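Local coordinates for capsid protein (Turnip yellow mosaic virus, PDB 2FZ2) that self-assembles as 180 copies into a T=3 icosahedral capsid that encloses the single-stranded RNA genome of the virus, at residues Glu6-Asp11 and Gln114-Gly119; Pro34-Val39 and Ile170-Gly175; Ser73-Ile78 and Pro127-Cys132; Ala86-Val91 and Thr158-Ala163. All blocks are in the same frame, centred on the assembly; numbering follows the deposited sequence.

Interaction 1 (Glu6-Asp11 and Gln114-Gly119)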
# COMPACT_ATOMS: atom_id res chain seq x y z
N GLU D 6 119.29 13.21 -26.57
CA GLU D 6 118.78 12.94 -27.91
C GLU D 6 118.65 11.43 -28.00
O GLU D 6 119.52 10.71 -27.49
CB GLU D 6 119.76 13.45 -28.98
CG GLU D 6 119.31 13.27 -30.43
CD GLU D 6 119.07 14.60 -31.13
OE1 GLU D 6 118.77 15.61 -30.44
OE2 GLU D 6 119.19 14.64 -32.38
N LEU D 7 117.59 10.92 -28.61
CA LEU D 7 117.49 9.48 -28.68
C LEU D 7 117.04 8.92 -30.02
O LEU D 7 116.10 9.42 -30.63
CB LEU D 7 116.61 8.96 -27.54
CG LEU D 7 115.10 9.14 -27.58
CD1 LEU D 7 114.41 7.77 -27.43
CD2 LEU D 7 114.72 10.05 -26.45
N ALA D 8 117.75 7.88 -30.47
CA ALA D 8 117.51 7.22 -31.75
C ALA D 8 117.14 5.77 -31.55
O ALA D 8 118.00 4.89 -31.52
CB ALA D 8 118.75 7.29 -32.61
N PRO D 9 115.83 5.50 -31.47
CA PRO D 9 115.33 4.15 -31.27
C PRO D 9 115.49 3.35 -32.54
O PRO D 9 115.34 3.88 -33.65
CB PRO D 9 113.88 4.37 -30.89
CG PRO D 9 113.52 5.61 -31.63
CD PRO D 9 114.74 6.47 -31.62
N GLN D 10 115.78 2.06 -32.35
CA GLN D 10 116.03 1.09 -33.42
C GLN D 10 114.80 0.60 -34.14
O GLN D 10 113.81 0.27 -33.49
CB GLN D 10 116.74 -0.11 -32.82
CG GLN D 10 117.47 -0.99 -33.80
CD GLN D 10 118.52 -1.85 -33.10
OE1 GLN D 10 118.28 -3.02 -32.76
NE2 GLN D 10 119.70 -1.26 -32.87
N ASP D 11 114.85 0.54 -35.48
CA ASP D 11 113.71 0.04 -36.27
C ASP D 11 113.45 -1.34 -35.66
O ASP D 11 114.38 -2.01 -35.22
CB ASP D 11 114.06 -0.11 -37.77
CG ASP D 11 114.88 1.05 -38.32
OD1 ASP D 11 114.40 2.22 -38.23
OD2 ASP D 11 115.99 0.80 -38.86
N GLN D 114 122.23 0.95 -36.94
CA GLN D 114 122.26 2.41 -37.01
C GLN D 114 123.66 3.02 -37.07
O GLN D 114 124.62 2.40 -36.61
CB GLN D 114 121.51 2.99 -35.81
CG GLN D 114 120.31 3.86 -36.15
CD GLN D 114 119.27 3.81 -35.06
OE1 GLN D 114 119.32 2.93 -34.19
NE2 GLN D 114 118.32 4.76 -35.09
N ILE D 115 123.76 4.23 -37.62
CA ILE D 115 125.05 4.91 -37.76
C ILE D 115 124.99 6.41 -37.48
O ILE D 115 124.21 7.14 -38.13
CB ILE D 115 125.62 4.73 -39.18
CG1 ILE D 115 126.31 3.40 -39.29
CG2 ILE D 115 126.65 5.79 -39.49
CD1 ILE D 115 127.40 3.26 -38.29
N PHE D 116 125.83 6.88 -36.56
CA PHE D 116 125.81 8.30 -36.24
C PHE D 116 127.12 9.02 -36.31
O PHE D 116 128.18 8.45 -36.04
CB PHE D 116 125.28 8.55 -34.84
CG PHE D 116 124.27 7.57 -34.40
CD1 PHE D 116 124.65 6.37 -33.83
CD2 PHE D 116 122.91 7.84 -34.55
CE1 PHE D 116 123.69 5.45 -33.43
CE2 PHE D 116 121.95 6.93 -34.15
CZ PHE D 116 122.33 5.73 -33.59
N CYS D 117 127.03 10.29 -36.67
CA CYS D 117 128.21 11.12 -36.68
C CYS D 117 128.17 11.84 -35.35
O CYS D 117 127.15 12.43 -34.97
CB CYS D 117 128.18 12.14 -37.79
SG CYS D 117 129.68 13.11 -37.74
N ILE D 118 129.28 11.79 -34.64
CA ILE D 118 129.33 12.41 -33.34
C ILE D 118 130.19 13.67 -33.31
O ILE D 118 131.42 13.60 -33.45
CB ILE D 118 129.86 11.42 -32.30
CG1 ILE D 118 129.04 10.14 -32.36
CG2 ILE D 118 129.75 12.02 -30.93
CD1 ILE D 118 127.67 10.30 -31.83
N GLY D 119 129.54 14.81 -33.14
CA GLY D 119 130.25 16.07 -33.07
C GLY D 119 130.66 16.62 -34.42
O GLY D 119 130.40 16.01 -35.44

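Interaction 2 (Pro34-Val39 and Ile170-Gly175)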
# COMPACT_ATOMS: atom_id res chain seq x y z
N PRO D 34 119.46 -1.53 -10.51
CA PRO D 34 119.86 -0.83 -11.73
C PRO D 34 121.37 -0.79 -11.87
O PRO D 34 122.07 -1.24 -10.97
CB PRO D 34 119.31 0.55 -11.51
CG PRO D 34 119.52 0.75 -10.00
CD PRO D 34 119.62 -0.63 -9.36
N PHE D 35 121.87 -0.21 -12.95
CA PHE D 35 123.31 -0.14 -13.15
C PHE D 35 123.73 0.64 -14.39
O PHE D 35 122.91 1.02 -15.22
CB PHE D 35 123.84 -1.54 -13.36
CG PHE D 35 123.27 -2.18 -14.58
CD1 PHE D 35 123.98 -2.22 -15.77
CD2 PHE D 35 121.97 -2.70 -14.56
CE1 PHE D 35 123.42 -2.75 -16.93
CE2 PHE D 35 121.40 -3.23 -15.71
CZ PHE D 35 122.12 -3.25 -16.90
N GLN D 36 125.03 0.85 -14.50
CA GLN D 36 125.62 1.49 -15.65
C GLN D 36 126.94 0.78 -15.80
O GLN D 36 127.71 0.65 -14.83
CB GLN D 36 125.84 2.98 -15.42
CG GLN D 36 126.50 3.67 -16.62
CD GLN D 36 126.05 5.11 -16.80
OE1 GLN D 36 126.87 6.01 -16.99
NE2 GLN D 36 124.74 5.33 -16.76
N SER D 37 127.19 0.25 -17.00
CA SER D 37 128.44 -0.45 -17.24
C SER D 37 129.19 0.24 -18.35
O SER D 37 128.62 0.58 -19.38
CB SER D 37 128.19 -1.91 -17.63
OG SER D 37 129.36 -2.69 -17.46
N GLU D 38 130.48 0.45 -18.11
CA GLU D 38 131.33 1.09 -19.10
C GLU D 38 131.46 0.08 -20.21
O GLU D 38 131.71 -1.10 -19.96
CB GLU D 38 132.69 1.41 -18.50
CG GLU D 38 132.77 2.81 -17.93
CD GLU D 38 133.96 3.00 -17.02
OE1 GLU D 38 133.89 3.88 -16.13
OE2 GLU D 38 134.97 2.27 -17.20
N VAL D 39 131.27 0.54 -21.44
CA VAL D 39 131.36 -0.34 -22.60
C VAL D 39 132.58 -0.03 -23.45
O VAL D 39 133.25 -0.93 -23.92
CB VAL D 39 130.15 -0.20 -23.52
CG1 VAL D 39 130.28 -1.16 -24.67
CG2 VAL D 39 128.86 -0.44 -22.74
N ILE D 170 132.23 8.38 -24.82
CA ILE D 170 132.10 7.25 -23.94
C ILE D 170 130.81 6.52 -24.18
O ILE D 170 129.75 7.13 -24.32
CB ILE D 170 132.07 7.67 -22.52
CG1 ILE D 170 132.94 8.91 -22.35
CG2 ILE D 170 132.45 6.50 -21.65
CD1 ILE D 170 134.19 8.67 -21.59
N ILE D 171 130.90 5.20 -24.19
CA ILE D 171 129.72 4.44 -24.39
C ILE D 171 129.47 3.58 -23.21
O ILE D 171 130.30 2.75 -22.85
CB ILE D 171 129.82 3.59 -25.61
CG1 ILE D 171 129.63 4.47 -26.84
CG2 ILE D 171 128.74 2.52 -25.57
CD1 ILE D 171 130.74 4.38 -27.82
N THR D 172 128.33 3.80 -22.59
CA THR D 172 127.94 3.04 -21.44
C THR D 172 126.61 2.47 -21.76
O THR D 172 125.84 3.00 -22.57
CB THR D 172 127.77 3.90 -20.18
OG1 THR D 172 126.42 4.39 -20.11
CG2 THR D 172 128.71 5.06 -20.22
N VAL D 173 126.33 1.36 -21.12
CA VAL D 173 125.07 0.74 -21.30
C VAL D 173 124.52 0.74 -19.89
O VAL D 173 125.26 0.60 -18.93
CB VAL D 173 125.28 -0.66 -21.82
CG1 VAL D 173 125.41 -1.62 -20.68
CG2 VAL D 173 124.13 -1.02 -22.73
N SER D 174 123.22 0.95 -19.77
CA SER D 174 122.62 0.98 -18.46
C SER D 174 121.23 0.39 -18.55
O SER D 174 120.68 0.20 -19.65
CB SER D 174 122.56 2.42 -17.96
OG SER D 174 123.26 3.27 -18.86
N GLY D 175 120.67 0.09 -17.40
CA GLY D 175 119.35 -0.49 -17.33
C GLY D 175 119.11 -0.97 -15.92
O GLY D 175 119.86 -0.63 -14.99

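Interaction 3 (Ser73-Ile78 and Pro127-Cys132)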
# COMPACT_ATOMS: atom_id res chain seq x y z
N SER D 73 114.62 -3.08 -18.10
CA SER D 73 114.84 -2.05 -19.10
C SER D 73 116.33 -1.99 -19.41
O SER D 73 117.17 -2.22 -18.54
CB SER D 73 114.34 -0.69 -18.60
OG SER D 73 114.82 -0.38 -17.30
N LEU D 74 116.66 -1.69 -20.66
CA LEU D 74 118.06 -1.65 -21.03
C LEU D 74 118.30 -0.76 -22.23
O LEU D 74 117.53 -0.80 -23.19
CB LEU D 74 118.53 -3.07 -21.36
CG LEU D 74 119.81 -3.15 -22.18
CD1 LEU D 74 120.95 -2.72 -21.28
CD2 LEU D 74 120.04 -4.56 -22.70
N TRP D 75 119.36 0.03 -22.18
CA TRP D 75 119.69 0.89 -23.30
C TRP D 75 121.17 1.19 -23.25
O TRP D 75 121.85 0.86 -22.29
CB TRP D 75 118.92 2.20 -23.23
CG TRP D 75 119.36 3.07 -22.10
CD1 TRP D 75 120.37 3.99 -22.10
CD2 TRP D 75 118.82 3.08 -20.78
NE1 TRP D 75 120.50 4.57 -20.86
CE2 TRP D 75 119.55 4.03 -20.03
CE3 TRP D 75 117.78 2.38 -20.15
CZ2 TRP D 75 119.28 4.29 -18.69
CZ3 TRP D 75 117.51 2.64 -18.82
CH2 TRP D 75 118.26 3.58 -18.11
N VAL D 76 121.65 1.84 -24.29
CA VAL D 76 123.04 2.20 -24.38
C VAL D 76 123.11 3.69 -24.64
O VAL D 76 122.30 4.25 -25.38
CB VAL D 76 123.72 1.48 -25.53
CG1 VAL D 76 122.84 1.59 -26.77
CG2 VAL D 76 125.10 2.06 -25.78
N THR D 77 124.08 4.34 -24.02
CA THR D 77 124.25 5.77 -24.19
C THR D 77 125.59 6.13 -24.79
O THR D 77 126.63 5.54 -24.45
CB THR D 77 124.19 6.50 -22.86
OG1 THR D 77 123.21 5.90 -21.98
CG2 THR D 77 123.89 7.94 -23.11
N ILE D 78 125.58 7.10 -25.69
CA ILE D 78 126.82 7.56 -26.26
C ILE D 78 127.03 8.91 -25.62
O ILE D 78 126.18 9.79 -25.76
CB ILE D 78 126.72 7.78 -27.75
CG1 ILE D 78 126.16 6.53 -28.41
CG2 ILE D 78 128.08 8.16 -28.30
CD1 ILE D 78 126.60 6.33 -29.84
N PRO D 127 123.96 13.69 -25.68
CA PRO D 127 124.20 12.26 -25.51
C PRO D 127 123.09 11.43 -26.16
O PRO D 127 121.90 11.73 -25.97
CB PRO D 127 124.27 12.08 -24.00
CG PRO D 127 123.50 13.19 -23.46
CD PRO D 127 123.69 14.35 -24.40
N LEU D 128 123.48 10.39 -26.89
CA LEU D 128 122.56 9.51 -27.63
C LEU D 128 122.07 8.26 -26.94
O LEU D 128 122.82 7.59 -26.22
CB LEU D 128 123.23 9.07 -28.92
CG LEU D 128 122.43 9.28 -30.19
CD1 LEU D 128 121.19 10.10 -29.91
CD2 LEU D 128 123.33 9.99 -31.17
N ILE D 129 120.83 7.91 -27.21
CA ILE D 129 120.28 6.73 -26.57
C ILE D 129 119.51 5.74 -27.43
O ILE D 129 118.54 6.08 -28.12
CB ILE D 129 119.34 7.13 -25.43
CG1 ILE D 129 120.00 8.19 -24.56
CG2 ILE D 129 119.00 5.90 -24.62
CD1 ILE D 129 120.69 7.64 -23.34
N VAL D 130 119.93 4.48 -27.37
CA VAL D 130 119.23 3.46 -28.10
C VAL D 130 118.68 2.46 -27.12
O VAL D 130 119.42 1.64 -26.56
CB VAL D 130 120.13 2.76 -29.10
CG1 VAL D 130 119.30 1.95 -30.08
CG2 VAL D 130 120.93 3.77 -29.85
N LYS D 131 117.38 2.56 -26.86
CA LYS D 131 116.77 1.63 -25.94
C LYS D 131 116.89 0.29 -26.63
O LYS D 131 116.79 0.20 -27.86
CB LYS D 131 115.27 1.96 -25.68
CG LYS D 131 115.01 3.12 -24.66
CD LYS D 131 113.81 2.90 -23.67
CE LYS D 131 113.77 4.01 -22.55
NZ LYS D 131 112.50 4.12 -21.72
N CYS D 132 117.17 -0.75 -25.86
CA CYS D 132 117.23 -2.07 -26.42
C CYS D 132 115.78 -2.52 -26.37
O CYS D 132 115.07 -2.27 -25.39
CB CYS D 132 118.07 -3.02 -25.57
SG CYS D 132 117.86 -4.73 -26.13

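Interaction 4 (Ala86-Val91 and Thr158-Ala163)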
# COMPACT_ATOMS: atom_id res chain seq x y z
N ALA D 86 136.00 18.89 -32.08
CA ALA D 86 137.18 19.02 -32.91
C ALA D 86 137.44 17.78 -33.76
O ALA D 86 138.12 17.85 -34.79
CB ALA D 86 138.36 19.31 -32.02
N PHE D 87 136.89 16.64 -33.33
CA PHE D 87 137.10 15.37 -34.01
C PHE D 87 135.85 14.50 -34.21
O PHE D 87 135.63 13.55 -33.46
CB PHE D 87 138.10 14.54 -33.21
CG PHE D 87 139.48 15.10 -33.21
CD1 PHE D 87 139.97 15.75 -32.09
CD2 PHE D 87 140.32 14.94 -34.31
CE1 PHE D 87 141.27 16.24 -32.06
CE2 PHE D 87 141.62 15.42 -34.29
CZ PHE D 87 142.10 16.07 -33.16
N PRO D 88 135.02 14.82 -35.22
CA PRO D 88 133.79 14.07 -35.51
C PRO D 88 134.07 12.59 -35.65
O PRO D 88 134.98 12.19 -36.36
CB PRO D 88 133.30 14.66 -36.82
CG PRO D 88 133.86 16.04 -36.83
CD PRO D 88 135.19 15.96 -36.14
N THR D 89 133.27 11.77 -34.98
CA THR D 89 133.48 10.33 -35.03
C THR D 89 132.26 9.54 -35.50
O THR D 89 131.12 9.93 -35.27
CB THR D 89 133.89 9.82 -33.65
OG1 THR D 89 134.96 10.62 -33.15
CG2 THR D 89 134.33 8.39 -33.75
N THR D 90 132.50 8.42 -36.17
CA THR D 90 131.39 7.60 -36.66
C THR D 90 131.18 6.45 -35.71
O THR D 90 132.09 5.69 -35.41
CB THR D 90 131.67 7.01 -38.05
OG1 THR D 90 131.62 8.04 -39.04
CG2 THR D 90 130.64 5.97 -38.37
N VAL D 91 129.95 6.33 -35.25
CA VAL D 91 129.60 5.27 -34.33
C VAL D 91 128.43 4.46 -34.83
O VAL D 91 127.41 5.02 -35.27
CB VAL D 91 129.23 5.83 -32.98
CG1 VAL D 91 129.20 4.72 -31.96
CG2 VAL D 91 130.22 6.89 -32.60
N THR D 158 134.61 4.35 -36.11
CA THR D 158 135.41 4.72 -37.26
C THR D 158 135.96 6.08 -36.90
O THR D 158 135.24 7.08 -36.94
CB THR D 158 134.54 4.79 -38.54
OG1 THR D 158 133.55 3.74 -38.52
CG2 THR D 158 135.40 4.62 -39.78
N ALA D 159 137.24 6.13 -36.51
CA ALA D 159 137.88 7.37 -36.07
C ALA D 159 138.50 8.23 -37.16
O ALA D 159 138.71 7.77 -38.29
CB ALA D 159 138.92 7.07 -35.02
N GLN D 160 138.82 9.47 -36.80
CA GLN D 160 139.44 10.39 -37.75
C GLN D 160 140.81 9.88 -38.18
O GLN D 160 141.55 9.31 -37.39
CB GLN D 160 139.60 11.77 -37.13
CG GLN D 160 139.37 12.90 -38.10
CD GLN D 160 137.90 13.14 -38.31
OE1 GLN D 160 137.42 13.22 -39.44
NE2 GLN D 160 137.16 13.25 -37.21
N PRO D 161 141.13 10.08 -39.46
CA PRO D 161 142.43 9.64 -39.97
C PRO D 161 143.46 10.25 -39.04
O PRO D 161 144.24 9.56 -38.40
CB PRO D 161 142.45 10.23 -41.38
CG PRO D 161 141.56 11.46 -41.25
CD PRO D 161 140.43 10.91 -40.44
N THR D 162 143.44 11.57 -38.98
CA THR D 162 144.31 12.32 -38.10
C THR D 162 143.51 12.32 -36.80
O THR D 162 142.69 13.20 -36.55
CB THR D 162 144.49 13.72 -38.64
OG1 THR D 162 143.23 14.17 -39.17
CG2 THR D 162 145.53 13.73 -39.75
N ALA D 163 143.76 11.30 -36.00
CA ALA D 163 143.04 11.08 -34.75
C ALA D 163 143.21 12.05 -33.59
O ALA D 163 144.19 12.79 -33.51
CB ALA D 163 143.34 9.66 -34.25

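Interaction 1 (Glu6-Asp11 and Gln114-Gly119)
Gln10 and Gln114 bring the two backbones nearest each other, yet their CA atoms stay 7.3 Å apart, so no strand pairing joins the segments and side chains from strand 114-118 bridge the gap. Gln114 carries most of the contact. Its chain, extended beyond CG, sends the amide onto the arm, where Gln114 NE2 gives a weak hydrogen bond of 3.4 Å to Pro9 O (N-H...O angle 147°) and Gln114 OE1 lies 3.8 Å from Gln10 CA. Proline has no N-H to offer, but its carbonyl still accepts, and a long primary amide can reach it.

The contact lays the N-terminal arm of the subunit against one strand of the viral jelly roll, strand 114-118 being the outermost strand of its four-stranded sheet within this chain. Beside Gln114, Phe116 has CG anti to its carbonyl carbon (chi1 -32°), and its ring atom CE2 meets Ala8 CB at 3.6 Å. Ala8 CB is also 3.6 Å from Gln114 NE2, so a side chain as small as alanine fits between the ring and the amide. Phe116 also packs on Val93 and Leu128, while Asp11, at the end of the arm segment, rests on a sugar of the bound RNA.

Interaction 2 (Pro34-Val39 and Ile170-Gly175)
Ser37 and Val173 are joined by a reciprocal pair of backbone hydrogen bonds: Ser37 N to Val173 O at 2.8 Å, almost straight at 175°, and Val173 N to Ser37 O at 3.0 Å. Around them strands 34-39 and 170-175 run antiparallel, their directions 147° apart, as neighbours in one sheet of the jelly-roll barrel. Phe35 and Gly175 form the next hydrogen-bonded pair; Phe35 N reaches Gly175 O at 2.9 Å, whereas the return bond, Gly175 N to Phe35 O, is longer at 3.3 Å. At the far end Val39 N donates to Ile171 O at 2.8 Å.

Gln36, Glu38, Thr172 and Ser174 share one face, and it is polar. Gln36, with CG anti to its backbone N (chi1 178°), reaches across to Thr172 and Ser174, its CD lying 3.4 Å from Thr172 OG1. Glu38 OE1 is hydrogen-bonded to Thr108 of a neighbouring subunit, so this face contacts one neighbour in the capsid; Phe35 and Ser37 pack on Thr187 and Ser188 of another.

The other face carries Phe35, Ser37 and Val173. Val39 adds apolar packing at the end of the ladder: its CB meets Ile171 CG2, and its CG2 lies 3.7 Å from Val173 CB. At the opposite end the Phe35 ring lies over the backbone of Ser174 and Gly175; with no side chain, glycine lets it come close. Gly175 N sits 3.7 Å above the plane of the Phe35 ring, offset toward its rim.

Interaction 3 (Ser73-Ile78 and Pro127-Cys132)
Two strands of the jelly-roll barrel meet where Trp75 pairs with Lys131, Val76 with Val130, Thr77 with Ile129 and Ile78 with Leu128, in an antiparallel ladder whose strand directions differ by 154°. Val130 N gives a 3.1 Å bond to Val76 O, and Val76 N returns one to Val130 O. Ile78 N to Leu128 O (2.9 Å) and Leu128 N to Ile78 O form the next reciprocal pair, and Cys132 N to Leu74 O (2.7 Å) closes the other end.

The alternation of side chains suits a two-sheet sandwich. Val76, Val130, Ile78 and Leu128 stand side by side on the inward face, Val76 CG1 lying 3.8 Å from Val130 CB; this apolar row adjoins Trp95 and Val91 of strand 89-97 in the opposing sheet. On the other face, Trp75 CG sits between its backbone N and carbonyl carbon (chi1 69°), and ring atom CD1 comes to 3.4 Å from Ile129 CG2. Ile129 lies alongside both Trp75 and Thr77, so its two branches touch two neighbours, CG2 the indole and CD1 the threonine methyl CG2. Thr77 OG1 stands in the plane of the indole at its edge and accepts a weak bond from Trp75 NE1 at 3.2 Å. Asp11 of a neighbouring subunit packs on Trp75, and Leu7 of the chain's own N-terminal arm on Ile129.

Interaction 4 (Ala86-Val91 and Thr158-Ala163)
Gln160 bends at chi2 (79°), turning its amide back toward Pro88, while in Phe87 chi1 of -67° sets CG anti to the carbonyl carbon, and the ring beyond it meets the backbone at Thr162 and Ala163. Gln160 NE2 lies 2.6 Å from Pro88 O, but the N-H is poorly aimed at 118°; the bond is weak, and so short a distance makes it doubtful. Pro88 N, nearby, has no hydrogen to share. The Phe87 ring approaches backbone oxygens obliquely, with CE2 3.3 Å from the O of Thr162, the centre of an inverse gamma turn.

Regular pairing is confined to the other end, where strands 89-97 and 151-158 of the four-stranded jelly-roll sheet part into loops. Thr90 and Thr158 form an antiparallel hydrogen-bonded pair: Thr90 N to Thr158 O is 3.1 Å and Thr158 N to Thr90 O is 2.9 Å. Their side chains lie alongside each other, Thr90 CB to Thr158 CB 3.7 Å; beta-branched threonine suits the extended backbone. Thr90 OG1 makes a weak bond with Thr81 of a neighbouring subunit, whose Leu82 packs on Thr90 and Gln160. Beyond the Thr90-Thr158 pair a doubtful amide contact, the Thr89 methyl and the Phe87 ring take over from backbone bonding.

Interactions 2 and 3 are consecutive steps across one sheet, their centres about 9 Å apart: Thr172 O and Ser174 O probably accept bonds from Thr77 N and Trp75 N. The N-terminal arm of interaction 1 extends that sheet beyond strand 128-131, with Ala8 N lying 3.1 Å from Ile129 O. Residues 114-119, the other segment of interaction 1, belong to the opposing sheet, where Phe116 N and Ile118 N probably bond to Val91 O and Thr89 O of interaction 4. Ile78 CD1 against Val91 CG1, at 3.7 Å, joins the two sheets through interactions 3 and 4. Interaction 1 comes within about 4 Å of the RNA, nearest atoms; interactions 2 and 4 remain much farther from it.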